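Local atomic coordinates of epidermin leader peptide processing serine protease EpiP (Staphylococcus aureus subsp. aureus, PDB entry 3QFH), a protein that probably cleaves the leader peptide from the precursor of the lantibiotic epidermin, acting as a subtilisin-like serine endopeptidase. Residues S94-F99 with N188-G193; H137-N142 with G374-Q379; S182-A187 with E365-T370. All coordinates share one frame; numbering follows the deposited sequence.

Overall arrangement
Three contacts gather on one side of the chain's centre in EpiP. From the N terminus, residues 94-99, in the loop leading to helix 103-108, meet 188-193, the loop that leaves helix 177-186, after 88 intervening residues, closing the loop of contact 1. Contact 2 joins 137-142, after strand 126-130, to the hairpin strand 376-379, and contact 3 lies nested inside its long loop, setting the end of helix 177-186 against strand 367-370. Contact 1 crosses both others. Strands 367-370 and 376-379 pair as an antiparallel hairpin, so contacts 2 and 3 meet in one small sheet, while Asp139 bonds to the backbone N of Asn188, Lys190 and Leu191 and links contacts 1 and 2.

Contact 1 (S94-F99 with N188-G193); sequences SNESLF and NGKLIG
Lys190 lies obliquely against two side chains of 94-99, Leu98 and Glu96, and carries most of this meeting of two irregular loops. Its CG is anti to its own carbonyl carbon, and bends at chi3 (78°) and chi4 (-69°) curl the chain so that the ammonium returns over the leucine: Lys190 NZ sits 3.2 Å from Leu98 CG, with both methyls close by. Lower down, the lysine methylenes run alongside the peptide carbonyl of Glu96, where Lys190 CG stands 3.5 Å from Glu96 O. The glutamate, bent at chi2, brings its OE1 to 3.7 Å from Lys190 CE, but OE1 and Lys190 NZ remain 4.8 Å apart.

One hydrogen bond fastens the backbones. Leu98 N donates to Lys190 O at 2.9 Å, nearly straight at 166°, approaching from above the carbonyl plane. A type I turn from Ser94 to Ser97 leads into it, and an ST turn follows, in which Ser97 OG accepts from Phe99 N. Inward, Phe99 crosses Ile192 at about a right angle, its CD1 4.0 Å from Ile192 CB. Leu191 starts away from 94-99, though its CD1 returns to 4.5 Å from Leu98 CB, and packs on the hairpin strands 367-370 and 376-379.

One directional backbone bond works alongside a lysine ammonium laid against aliphatic carbons and apolar packing of Phe99 on Ile192, while Glu96 and Lys190 probably attract without forming a salt bridge.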
ATOM      1  N   SER A  94       7.155  30.810   2.387  1.00 45.36           N
ATOM      2  CA  SER A  94       8.171  31.376   3.293  1.00 45.66           C
ATOM      3  C   SER A  94       9.567  30.837   2.938  1.00 45.44           C
ATOM      4  O   SER A  94       9.698  29.851   2.199  1.00 43.24           O
ATOM      5  CB  SER A  94       7.888  31.042   4.763  1.00 46.28           C
ATOM      6  OG  SER A  94       8.403  29.758   5.105  1.00 44.83           O
ATOM      7  N   ASN A  95      10.592  31.486   3.485  1.00 45.22           N
ATOM      8  CA  ASN A  95      11.984  31.095   3.256  1.00 45.85           C
ATOM      9  C   ASN A  95      12.305  29.721   3.825  1.00 43.66           C
ATOM     10  O   ASN A  95      13.302  29.124   3.444  1.00 43.92           O
ATOM     11  CB  ASN A  95      12.958  32.139   3.833  1.00 46.55           C
ATOM     12  CG  ASN A  95      12.938  33.460   3.063  1.00 52.18           C
ATOM     13  OD1 ASN A  95      12.592  33.502   1.876  1.00 57.49           O
ATOM     14  ND2 ASN A  95      13.328  34.548   3.737  1.00 54.41           N
ATOM     15  N   GLU A  96      11.477  29.233   4.749  1.00 41.55           N
ATOM     16  CA  GLU A  96      11.650  27.886   5.301  1.00 41.44           C
ATOM     17  C   GLU A  96      10.979  26.818   4.440  1.00 38.19           C
ATOM     18  O   GLU A  96      11.291  25.640   4.575  1.00 37.61           O
ATOM     19  CB  GLU A  96      11.084  27.793   6.730  1.00 42.36           C
ATOM     20  CG  GLU A  96      11.898  28.554   7.760  1.00 47.80           C
ATOM     21  CD  GLU A  96      13.319  27.998   7.910  1.00 53.66           C
ATOM     22  OE1 GLU A  96      13.496  26.758   7.882  1.00 57.59           O
ATOM     23  OE2 GLU A  96      14.258  28.804   8.081  1.00 59.39           O
ATOM     24  N   SER A  97      10.082  27.222   3.546  1.00 35.92           N
ATOM     25  CA  SER A  97       9.328  26.252   2.754  1.00 34.60           C
ATOM     26  C   SER A  97      10.160  25.562   1.681  1.00 33.16           C
ATOM     27  O   SER A  97      10.948  26.181   1.000  1.00 34.94           O
ATOM     28  CB  SER A  97       8.097  26.900   2.101  1.00 33.88           C
ATOM     29  OG  SER A  97       7.334  25.932   1.388  1.00 29.88           O
ATOM     30  N   LEU A  98       9.965  24.262   1.561  1.00 32.18           N
ATOM     31  CA  LEU A  98      10.606  23.467   0.522  1.00 31.85           C
ATOM     32  C   LEU A  98       9.567  23.191  -0.580  1.00 30.26           C
ATOM     33  O   LEU A  98       9.860  22.508  -1.568  1.00 28.48           O
ATOM     34  CB  LEU A  98      11.078  22.121   1.099  1.00 31.83           C
ATOM     35  CG  LEU A  98      12.098  22.119   2.239  1.00 34.89           C
ATOM     36  CD1 LEU A  98      12.368  20.678   2.716  1.00 33.34           C
ATOM     37  CD2 LEU A  98      13.395  22.816   1.836  1.00 31.58           C
ATOM     38  N   PHE A  99       8.356  23.722  -0.406  1.00 29.05           N
ATOM     39  CA  PHE A  99       7.276  23.432  -1.342  1.00 29.26           C
ATOM     40  C   PHE A  99       7.635  23.731  -2.797  1.00 28.51           C
ATOM     41  O   PHE A  99       7.285  22.961  -3.660  1.00 28.37           O
ATOM     42  CB  PHE A  99       5.938  24.070  -0.921  1.00 29.03           C
ATOM     43  CG  PHE A  99       4.829  23.813  -1.898  1.00 29.94           C
ATOM     44  CD1 PHE A  99       4.230  22.558  -1.971  1.00 30.72           C
ATOM     45  CD2 PHE A  99       4.416  24.810  -2.775  1.00 28.66           C
ATOM     46  CE1 PHE A  99       3.222  22.302  -2.883  1.00 30.73           C
ATOM     47  CE2 PHE A  99       3.404  24.566  -3.687  1.00 31.64           C
ATOM     48  CZ  PHE A  99       2.808  23.297  -3.748  1.00 30.04           C
ATOM     49  N   ASN A 188       3.048  18.555   6.754  1.00 26.66           N
ATOM     50  CA  ASN A 188       2.588  19.913   6.869  1.00 27.13           C
ATOM     51  C   ASN A 188       3.605  20.710   7.706  1.00 27.23           C
ATOM     52  O   ASN A 188       3.423  20.901   8.887  1.00 27.26           O
ATOM     53  CB  ASN A 188       1.181  19.973   7.452  1.00 27.73           C
ATOM     54  CG  ASN A 188       0.574  21.379   7.375  1.00 28.93           C
ATOM     55  OD1 ASN A 188       1.154  22.280   6.799  1.00 31.74           O
ATOM     56  ND2 ASN A 188      -0.587  21.550   7.956  1.00 35.29           N
ATOM     57  N   GLY A 189       4.707  21.089   7.071  1.00 27.71           N
ATOM     58  CA  GLY A 189       5.793  21.870   7.700  1.00 28.85           C
ATOM     59  C   GLY A 189       6.621  22.502   6.585  1.00 29.47           C
ATOM     60  O   GLY A 189       6.093  23.304   5.822  1.00 28.28           O
ATOM     61  N   LYS A 190       7.900  22.121   6.463  1.00 28.66           N
ATOM     62  CA  LYS A 190       8.741  22.631   5.385  1.00 28.90           C
ATOM     63  C   LYS A 190       8.258  21.975   4.103  1.00 27.33           C
ATOM     64  O   LYS A 190       8.103  22.639   3.084  1.00 27.66           O
ATOM     65  CB  LYS A 190      10.221  22.367   5.660  1.00 30.71           C
ATOM     66  CG  LYS A 190      10.716  23.119   6.911  1.00 34.48           C
ATOM     67  CD  LYS A 190      12.110  22.713   7.380  1.00 38.24           C
ATOM     68  CE  LYS A 190      13.214  23.328   6.537  1.00 42.30           C
ATOM     69  NZ  LYS A 190      13.258  22.785   5.172  1.00 46.43           N
ATOM     70  N   LEU A 191       7.985  20.673   4.180  1.00 26.45           N
ATOM     71  CA  LEU A 191       7.418  19.923   3.073  1.00 27.03           C
ATOM     72  C   LEU A 191       5.877  19.875   3.256  1.00 26.22           C
ATOM     73  O   LEU A 191       5.382  19.839   4.394  1.00 26.30           O
ATOM     74  CB  LEU A 191       7.947  18.499   3.098  1.00 27.43           C
ATOM     75  CG  LEU A 191       7.833  17.727   1.803  1.00 31.13           C
ATOM     76  CD1 LEU A 191       9.053  18.115   0.948  1.00 32.66           C
ATOM     77  CD2 LEU A 191       7.815  16.215   2.045  1.00 35.79           C
ATOM     78  N   ILE A 192       5.135  19.869   2.148  1.00 25.25           N
ATOM     79  CA  ILE A 192       3.666  19.778   2.193  1.00 25.97           C
ATOM     80  C   ILE A 192       3.158  18.534   1.439  1.00 24.58           C
ATOM     81  O   ILE A 192       3.509  18.318   0.296  1.00 25.15           O
ATOM     82  CB  ILE A 192       2.996  20.995   1.530  1.00 25.38           C
ATOM     83  CG1 ILE A 192       3.617  22.313   2.029  1.00 29.04           C
ATOM     84  CG2 ILE A 192       1.502  20.935   1.754  1.00 25.67           C
ATOM     85  CD1 ILE A 192       3.493  22.535   3.480  1.00 32.57           C
ATOM     86  N   GLY A 193       2.346  17.721   2.095  1.00 25.32           N
ATOM     87  CA  GLY A 193       1.740  16.550   1.449  1.00 24.24           C
ATOM     88  C   GLY A 193       0.465  16.920   0.710  1.00 24.16           C
ATOM     89  O   GLY A 193       0.093  18.099   0.629  1.00 23.14           O
TER

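Contact 2 (H137-N142 with G374-Q379); sequences HDDLKN and GRYIYQ
In this subtilisin-like domain a loop after strand 126-130 is tied to the beta hairpin of strands 367-370 and 376-379, through a histidine and a carboxylate that reach the start of the second strand. His137 uses both ring nitrogens. NE2 donates to Arg375 O at 2.9 Å, the bond almost perfectly straight at 178°, lying in the ring plane and meeting a lone pair of the carbonyl. On the other side of the ring ND1 accepts from Asp139 N at 3.1 Å, again in plane. Donor at one nitrogen and acceptor at the other, the imidazole is held against rotation, an arrangement consistent with a neutral ring protonated on NE2. Gly374 O stands over one face of it, too poorly angled to bond NE2; a water accepts a hydrogen bond from Asp138 N and donates one to Gly374 O.

Asp139 points its CB toward 374-379, and Tyr376 OH donates to its OD2 at 2.6 Å, from above the carboxylate plane. The same oxygen accepts from Leu191 N, and OD1 accepts from Lys190 N, so this buried carboxylate is gripped by three bonds, which would probably stabilise its charge. The edge of the His137 ring faces the Tyr376 ring in an offset edge-to-face pair, centroids 5.6 Å apart and planes at 73°.

Behind these side chains the loop folds into a tight turn, with His137 O accepting from both Leu140 N and Lys141 N, the two bonds each 2.9 Å long.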
ATOM      1  N   HIS A 137       8.819  13.411  13.508  1.00 28.30           N
ATOM      2  CA  HIS A 137       9.328  14.249  12.434  1.00 27.32           C
ATOM      3  C   HIS A 137       8.537  15.547  12.509  1.00 27.93           C
ATOM      4  O   HIS A 137       7.315  15.495  12.622  1.00 25.97           O
ATOM      5  CB  HIS A 137       9.092  13.596  11.079  1.00 25.68           C
ATOM      6  CG  HIS A 137       9.829  14.253   9.964  1.00 27.25           C
ATOM      7  ND1 HIS A 137       9.527  15.519   9.513  1.00 25.84           N
ATOM      8  CD2 HIS A 137      10.836  13.804   9.181  1.00 24.08           C
ATOM      9  CE1 HIS A 137      10.341  15.834   8.522  1.00 25.04           C
ATOM     10  NE2 HIS A 137      11.151  14.812   8.306  1.00 25.52           N
ATOM     11  N   ASP A 138       9.221  16.694  12.439  1.00 28.31           N
ATOM     12  CA  ASP A 138       8.562  18.016  12.535  1.00 30.25           C
ATOM     13  C   ASP A 138       7.398  18.230  11.540  1.00 29.17           C
ATOM     14  O   ASP A 138       6.416  18.875  11.874  1.00 30.01           O
ATOM     15  CB  ASP A 138       9.579  19.151  12.356  1.00 31.86           C
ATOM     16  CG  ASP A 138      10.527  19.306  13.549  1.00 37.29           C
ATOM     17  OD1 ASP A 138      10.304  18.688  14.613  1.00 45.26           O
ATOM     18  OD2 ASP A 138      11.506  20.075  13.416  1.00 46.49           O
ATOM     19  N   ASP A 139       7.510  17.695  10.332  1.00 27.31           N
ATOM     20  CA  ASP A 139       6.443  17.824   9.337  1.00 27.34           C
ATOM     21  C   ASP A 139       5.305  16.810   9.498  1.00 26.04           C
ATOM     22  O   ASP A 139       4.262  16.955   8.870  1.00 26.96           O
ATOM     23  CB  ASP A 139       7.008  17.708   7.925  1.00 25.65           C
ATOM     24  CG  ASP A 139       7.962  18.816   7.591  1.00 27.75           C
ATOM     25  OD1 ASP A 139       8.158  19.736   8.424  1.00 29.67           O
ATOM     26  OD2 ASP A 139       8.505  18.798   6.474  1.00 33.95           O
ATOM     27  N   LEU A 140       5.478  15.809  10.346  1.00 25.47           N
ATOM     28  CA  LEU A 140       4.449  14.767  10.491  1.00 25.53           C
ATOM     29  C   LEU A 140       3.809  14.680  11.856  1.00 25.42           C
ATOM     30  O   LEU A 140       2.761  14.077  11.978  1.00 26.67           O
ATOM     31  CB  LEU A 140       5.061  13.386  10.238  1.00 24.24           C
ATOM     32  CG  LEU A 140       5.783  13.151   8.914  1.00 24.13           C
ATOM     33  CD1 LEU A 140       6.435  11.770   8.950  1.00 22.40           C
ATOM     34  CD2 LEU A 140       4.798  13.273   7.765  1.00 20.29           C
ATOM     35  N   LYS A 141       4.430  15.252  12.883  1.00 26.41           N
ATOM     36  CA  LYS A 141       3.940  15.041  14.244  1.00 27.43           C
ATOM     37  C   LYS A 141       2.518  15.534  14.489  1.00 28.89           C
ATOM     38  O   LYS A 141       1.780  14.906  15.243  1.00 29.38           O
ATOM     39  CB  LYS A 141       4.915  15.618  15.285  1.00 29.54           C
ATOM     40  CG  LYS A 141       5.122  17.143  15.214  1.00 31.77           C
ATOM     41  CD  LYS A 141       6.257  17.601  16.145  1.00 34.85           C
ATOM     42  CE  LYS A 141       6.490  19.118  16.052  1.00 39.60           C
ATOM     43  NZ  LYS A 141       7.558  19.584  17.003  1.00 43.65           N
ATOM     44  N   ASN A 142       2.108  16.637  13.868  1.00 29.01           N
ATOM     45  CA  ASN A 142       0.759  17.119  14.132  1.00 29.61           C
ATOM     46  C   ASN A 142      -0.329  16.228  13.521  1.00 28.60           C
ATOM     47  O   ASN A 142      -1.437  16.145  14.054  1.00 30.91           O
ATOM     48  CB  ASN A 142       0.580  18.566  13.676  1.00 29.87           C
ATOM     49  CG  ASN A 142      -0.698  19.186  14.231  1.00 36.51           C
ATOM     50  OD1 ASN A 142      -1.527  19.714  13.490  1.00 42.03           O
ATOM     51  ND2 ASN A 142      -0.892  19.051  15.538  1.00 41.85           N
ATOM     52  N   GLY A 374      14.537  12.744  10.361  1.00 27.48           N
ATOM     53  CA  GLY A 374      13.926  14.023  10.739  1.00 27.22           C
ATOM     54  C   GLY A 374      14.109  15.103   9.689  1.00 27.06           C
ATOM     55  O   GLY A 374      13.630  16.235   9.854  1.00 28.40           O
ATOM     56  N   ARG A 375      14.788  14.748   8.604  1.00 26.54           N
ATOM     57  CA  ARG A 375      15.053  15.654   7.518  1.00 25.92           C
ATOM     58  C   ARG A 375      14.374  15.158   6.229  1.00 26.44           C
ATOM     59  O   ARG A 375      13.229  14.684   6.271  1.00 26.10           O
ATOM     60  CB  ARG A 375      16.581  15.898   7.364  1.00 26.25           C
ATOM     61  CG  ARG A 375      17.222  16.386   8.663  1.00 27.20           C
ATOM     62  CD  ARG A 375      18.699  16.843   8.530  1.00 30.55           C
ATOM     63  NE  ARG A 375      19.597  15.803   8.048  1.00 29.57           N
ATOM     64  CZ  ARG A 375      20.098  14.819   8.790  1.00 32.67           C
ATOM     65  NH1 ARG A 375      19.790  14.700  10.071  1.00 35.08           N
ATOM     66  NH2 ARG A 375      20.921  13.941   8.242  1.00 33.84           N
ATOM     67  N   TYR A 376      15.058  15.281   5.092  1.00 26.92           N
ATOM     68  CA  TYR A 376      14.461  14.971   3.799  1.00 26.68           C
ATOM     69  C   TYR A 376      15.352  14.078   2.944  1.00 26.36           C
ATOM     70  O   TYR A 376      16.538  13.949   3.192  1.00 27.70           O
ATOM     71  CB  TYR A 376      14.106  16.296   3.081  1.00 27.14           C
ATOM     72  CG  TYR A 376      13.295  17.150   4.024  1.00 28.76           C
ATOM     73  CD1 TYR A 376      11.941  16.926   4.174  1.00 25.09           C
ATOM     74  CD2 TYR A 376      13.915  18.096   4.859  1.00 31.18           C
ATOM     75  CE1 TYR A 376      11.208  17.643   5.086  1.00 29.88           C
ATOM     76  CE2 TYR A 376      13.189  18.819   5.788  1.00 31.96           C
ATOM     77  CZ  TYR A 376      11.829  18.596   5.888  1.00 30.21           C
ATOM     78  OH  TYR A 376      11.075  19.294   6.801  1.00 31.30           O
ATOM     79  N   ILE A 377      14.736  13.444   1.956  1.00 26.38           N
ATOM     80  CA  ILE A 377      15.431  12.556   1.056  1.00 25.88           C
ATOM     81  C   ILE A 377      14.729  12.561  -0.303  1.00 25.21           C
ATOM     82  O   ILE A 377      13.518  12.794  -0.392  1.00 24.28           O
ATOM     83  CB  ILE A 377      15.459  11.107   1.652  1.00 25.62           C
ATOM     84  CG1 ILE A 377      16.314  10.160   0.799  1.00 29.98           C
ATOM     85  CG2 ILE A 377      14.068  10.549   1.759  1.00 21.93           C
ATOM     86  CD1 ILE A 377      16.457   8.725   1.409  1.00 32.16           C
ATOM     87  N   TYR A 378      15.502  12.306  -1.352  1.00 26.71           N
ATOM     88  CA  TYR A 378      14.998  12.186  -2.734  1.00 26.79           C
ATOM     89  C   TYR A 378      14.872  10.692  -3.086  1.00 26.76           C
ATOM     90  O   TYR A 378      15.853   9.946  -2.986  1.00 24.71           O
ATOM     91  CB  TYR A 378      15.949  12.869  -3.733  1.00 28.10           C
ATOM     92  CG  TYR A 378      15.762  14.368  -3.816  1.00 28.39           C
ATOM     93  CD1 TYR A 378      14.771  14.901  -4.630  1.00 31.32           C
ATOM     94  CD2 TYR A 378      16.560  15.252  -3.083  1.00 30.25           C
ATOM     95  CE1 TYR A 378      14.557  16.263  -4.717  1.00 33.16           C
ATOM     96  CE2 TYR A 378      16.347  16.646  -3.168  1.00 32.41           C
ATOM     97  CZ  TYR A 378      15.341  17.127  -3.989  1.00 28.48           C
ATOM     98  OH  TYR A 378      15.082  18.452  -4.116  1.00 36.82           O
ATOM     99  N   GLN A 379      13.664  10.254  -3.451  1.00 25.53           N
ATOM    100  CA  GLN A 379      13.421   8.863  -3.832  1.00 26.09           C
ATOM    101  C   GLN A 379      12.497   8.800  -5.044  1.00 26.08           C
ATOM    102  O   GLN A 379      12.033   9.826  -5.541  1.00 24.83           O
ATOM    103  CB  GLN A 379      12.799   8.097  -2.669  1.00 27.49           C
ATOM    104  CG  GLN A 379      13.739   7.899  -1.495  1.00 33.28           C
ATOM    105  CD  GLN A 379      14.658   6.732  -1.692  1.00 37.23           C
ATOM    106  OE1 GLN A 379      14.244   5.585  -1.556  1.00 48.00           O
ATOM    107  NE2 GLN A 379      15.915   7.007  -1.989  1.00 38.43           N
TER
HETATM  108  O   HOH W   1      12.006  16.807  12.024  1.00 15.97           O

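Contact 3 (S182-A187 with E365-T370); sequences SGQTSA and ENILTT
Gly183 is where helix 177-186 presses hardest on strand 367-370. Its CA comes within 3.2 Å of Thr370 OG1 and 4.0 Å of Thr369 OG1, and a CB at this position would clash with both hydroxyls. The Thr370 hydroxyl sits between its backbone N and carbonyl carbon (chi1 51°) and has its hydrogen-bond partner in Thr179 O, one turn back along the same helix; the angle to Gly183 N is too poor for a bond. Thr369 OG1, anti to its backbone N, likewise bonds to Met180 O. Two successive threonines of the strand thus engage successive carbonyls of the helix.

The axes of 182-186 and 367-370 cross at 91°, 7.1 Å apart at closest. In the subtilisin-like fold this helix begins with His177, the histidine of the probable Ser-His-Asp triad, and the contact sets a two-stranded hairpin against its later turns.

Beyond the glycine the contact turns polar and is bridged by water. Gln184 bends at chi2 (-59°), and its side chain crosses that of Thr369 at about a right angle, with NE2 donating to Thr369 OG1 at 3.2 Å, roughly in the amide plane. A water beside it accepts from Gln184 NE2 and lies 2.8 Å from Leu368 O, to which it can donate. The amide oxygen turns to Lys388 NZ, while Ile367 CG2 rests 3.6 Å from that OE1. Packing is loose just past the helix end, where Ala187 CB makes only a long apolar approach to Thr370 CG2, at 4.3 Å.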
ATOM      1  N   SER A 182       4.454   8.549   4.338  1.00 23.65           N
ATOM      2  CA  SER A 182       3.627   9.416   5.180  1.00 23.13           C
ATOM      3  C   SER A 182       3.758  10.877   4.826  1.00 24.01           C
ATOM      4  O   SER A 182       2.796  11.650   4.959  1.00 24.67           O
ATOM      5  CB  SER A 182       3.994   9.215   6.638  1.00 23.92           C
ATOM      6  OG  SER A 182       3.807   7.863   6.986  1.00 25.15           O
ATOM      7  N   GLY A 183       4.954  11.273   4.409  1.00 22.72           N
ATOM      8  CA  GLY A 183       5.181  12.647   4.001  1.00 24.23           C
ATOM      9  C   GLY A 183       4.362  13.037   2.784  1.00 23.95           C
ATOM     10  O   GLY A 183       3.859  14.178   2.704  1.00 24.34           O
ATOM     11  N   GLN A 184       4.187  12.095   1.850  1.00 23.20           N
ATOM     12  CA  GLN A 184       3.425  12.360   0.635  1.00 24.95           C
ATOM     13  C   GLN A 184       1.937  12.586   0.901  1.00 25.40           C
ATOM     14  O   GLN A 184       1.301  13.358   0.196  1.00 24.45           O
ATOM     15  CB  GLN A 184       3.616  11.254  -0.401  1.00 25.73           C
ATOM     16  CG  GLN A 184       5.073  11.181  -0.961  1.00 26.76           C
ATOM     17  CD  GLN A 184       5.501  12.482  -1.630  1.00 26.41           C
ATOM     18  OE1 GLN A 184       5.090  12.785  -2.739  1.00 36.22           O
ATOM     19  NE2 GLN A 184       6.335  13.237  -0.958  1.00 26.41           N
ATOM     20  N   THR A 185       1.396  11.947   1.928  1.00 26.34           N
ATOM     21  CA  THR A 185      -0.009  12.126   2.250  1.00 27.91           C
ATOM     22  C   THR A 185      -0.226  13.257   3.235  1.00 28.51           C
ATOM     23  O   THR A 185      -1.170  14.023   3.096  1.00 31.78           O
ATOM     24  CB  THR A 185      -0.650  10.865   2.938  1.00 27.89           C
ATOM     25  OG1 THR A 185       0.053  10.546   4.141  1.00 30.05           O
ATOM     26  CG2 THR A 185      -0.660   9.664   2.051  1.00 29.16           C
ATOM     27  N   SER A 186       0.666  13.392   4.206  1.00 28.64           N
ATOM     28  CA  SER A 186       0.379  14.240   5.349  1.00 29.17           C
ATOM     29  C   SER A 186       1.387  15.297   5.829  1.00 29.00           C
ATOM     30  O   SER A 186       1.153  15.925   6.867  1.00 30.19           O
ATOM     31  CB  SER A 186       0.134  13.279   6.522  1.00 30.79           C
ATOM     32  OG  SER A 186      -0.794  12.245   6.177  1.00 33.58           O
ATOM     33  N   ALA A 187       2.504  15.484   5.138  1.00 27.71           N
ATOM     34  CA  ALA A 187       3.484  16.475   5.590  1.00 27.38           C
ATOM     35  C   ALA A 187       2.827  17.847   5.656  1.00 27.34           C
ATOM     36  O   ALA A 187       2.112  18.241   4.746  1.00 27.08           O
ATOM     37  CB  ALA A 187       4.707  16.522   4.656  1.00 26.55           C
ATOM     38  N   GLU A 365      14.036  14.740 -11.387  1.00 29.15           N
ATOM     39  CA  GLU A 365      13.319  13.487 -11.647  1.00 28.28           C
ATOM     40  C   GLU A 365      12.977  12.628 -10.415  1.00 28.13           C
ATOM     41  O   GLU A 365      12.313  11.604 -10.563  1.00 27.47           O
ATOM     42  CB  GLU A 365      14.082  12.633 -12.682  1.00 29.07           C
ATOM     43  CG  GLU A 365      15.421  12.028 -12.200  1.00 27.57           C
ATOM     44  CD  GLU A 365      16.086  11.131 -13.268  1.00 29.70           C
ATOM     45  OE1 GLU A 365      17.133  10.526 -12.962  1.00 31.25           O
ATOM     46  OE2 GLU A 365      15.567  11.023 -14.414  1.00 29.79           O
ATOM     47  N   ASN A 366      13.455  12.998  -9.228  1.00 28.47           N
ATOM     48  CA  ASN A 366      13.092  12.259  -8.016  1.00 29.32           C
ATOM     49  C   ASN A 366      12.172  13.091  -7.141  1.00 29.54           C
ATOM     50  O   ASN A 366      12.069  14.306  -7.301  1.00 32.20           O
ATOM     51  CB  ASN A 366      14.310  11.761  -7.229  1.00 29.50           C
ATOM     52  CG  ASN A 366      15.025  10.567  -7.904  1.00 30.72           C
ATOM     53  OD1 ASN A 366      14.640  10.096  -8.985  1.00 32.71           O
ATOM     54  ND2 ASN A 366      16.047  10.060  -7.241  1.00 32.16           N
ATOM     55  N   ILE A 367      11.535  12.410  -6.202  1.00 28.76           N
ATOM     56  CA  ILE A 367      10.563  12.982  -5.299  1.00 28.77           C
ATOM     57  C   ILE A 367      11.177  13.344  -3.942  1.00 26.42           C
ATOM     58  O   ILE A 367      11.726  12.487  -3.245  1.00 23.49           O
ATOM     59  CB  ILE A 367       9.453  11.952  -5.008  1.00 28.26           C
ATOM     60  CG1 ILE A 367       8.849  11.370  -6.317  1.00 30.13           C
ATOM     61  CG2 ILE A 367       8.397  12.551  -4.077  1.00 29.04           C
ATOM     62  CD1 ILE A 367       8.112  12.331  -7.176  1.00 23.07           C
ATOM     63  N   LEU A 368      11.031  14.603  -3.560  1.00 24.17           N
ATOM     64  CA  LEU A 368      11.520  15.074  -2.298  1.00 23.73           C
ATOM     65  C   LEU A 368      10.491  14.683  -1.246  1.00 23.34           C
ATOM     66  O   LEU A 368       9.314  15.004  -1.379  1.00 21.62           O
ATOM     67  CB  LEU A 368      11.714  16.599  -2.358  1.00 24.91           C
ATOM     68  CG  LEU A 368      12.161  17.304  -1.072  1.00 27.01           C
ATOM     69  CD1 LEU A 368      13.496  16.760  -0.537  1.00 27.23           C
ATOM     70  CD2 LEU A 368      12.251  18.785  -1.320  1.00 29.89           C
ATOM     71  N   THR A 369      10.905  13.946  -0.224  1.00 24.21           N
ATOM     72  CA  THR A 369       9.957  13.579   0.821  1.00 23.71           C
ATOM     73  C   THR A 369      10.638  13.561   2.171  1.00 23.91           C
ATOM     74  O   THR A 369      11.856  13.748   2.267  1.00 23.06           O
ATOM     75  CB  THR A 369       9.262  12.208   0.506  1.00 25.43           C
ATOM     76  OG1 THR A 369       8.116  12.025   1.361  1.00 24.35           O
ATOM     77  CG2 THR A 369      10.229  11.035   0.626  1.00 25.07           C
ATOM     78  N   THR A 370       9.830  13.373   3.210  1.00 23.47           N
ATOM     79  CA  THR A 370      10.306  13.275   4.569  1.00 23.85           C
ATOM     80  C   THR A 370      11.089  11.987   4.794  1.00 24.50           C
ATOM     81  O   THR A 370      10.660  10.901   4.371  1.00 25.17           O
ATOM     82  CB  THR A 370       9.116  13.271   5.551  1.00 24.97           C
ATOM     83  OG1 THR A 370       8.169  12.270   5.140  1.00 22.30           O
ATOM     84  CG2 THR A 370       8.447  14.621   5.567  1.00 23.08           C
TER
HETATM   85  O   HOH W   2       7.006  15.962  -2.637  1.00 26.57           O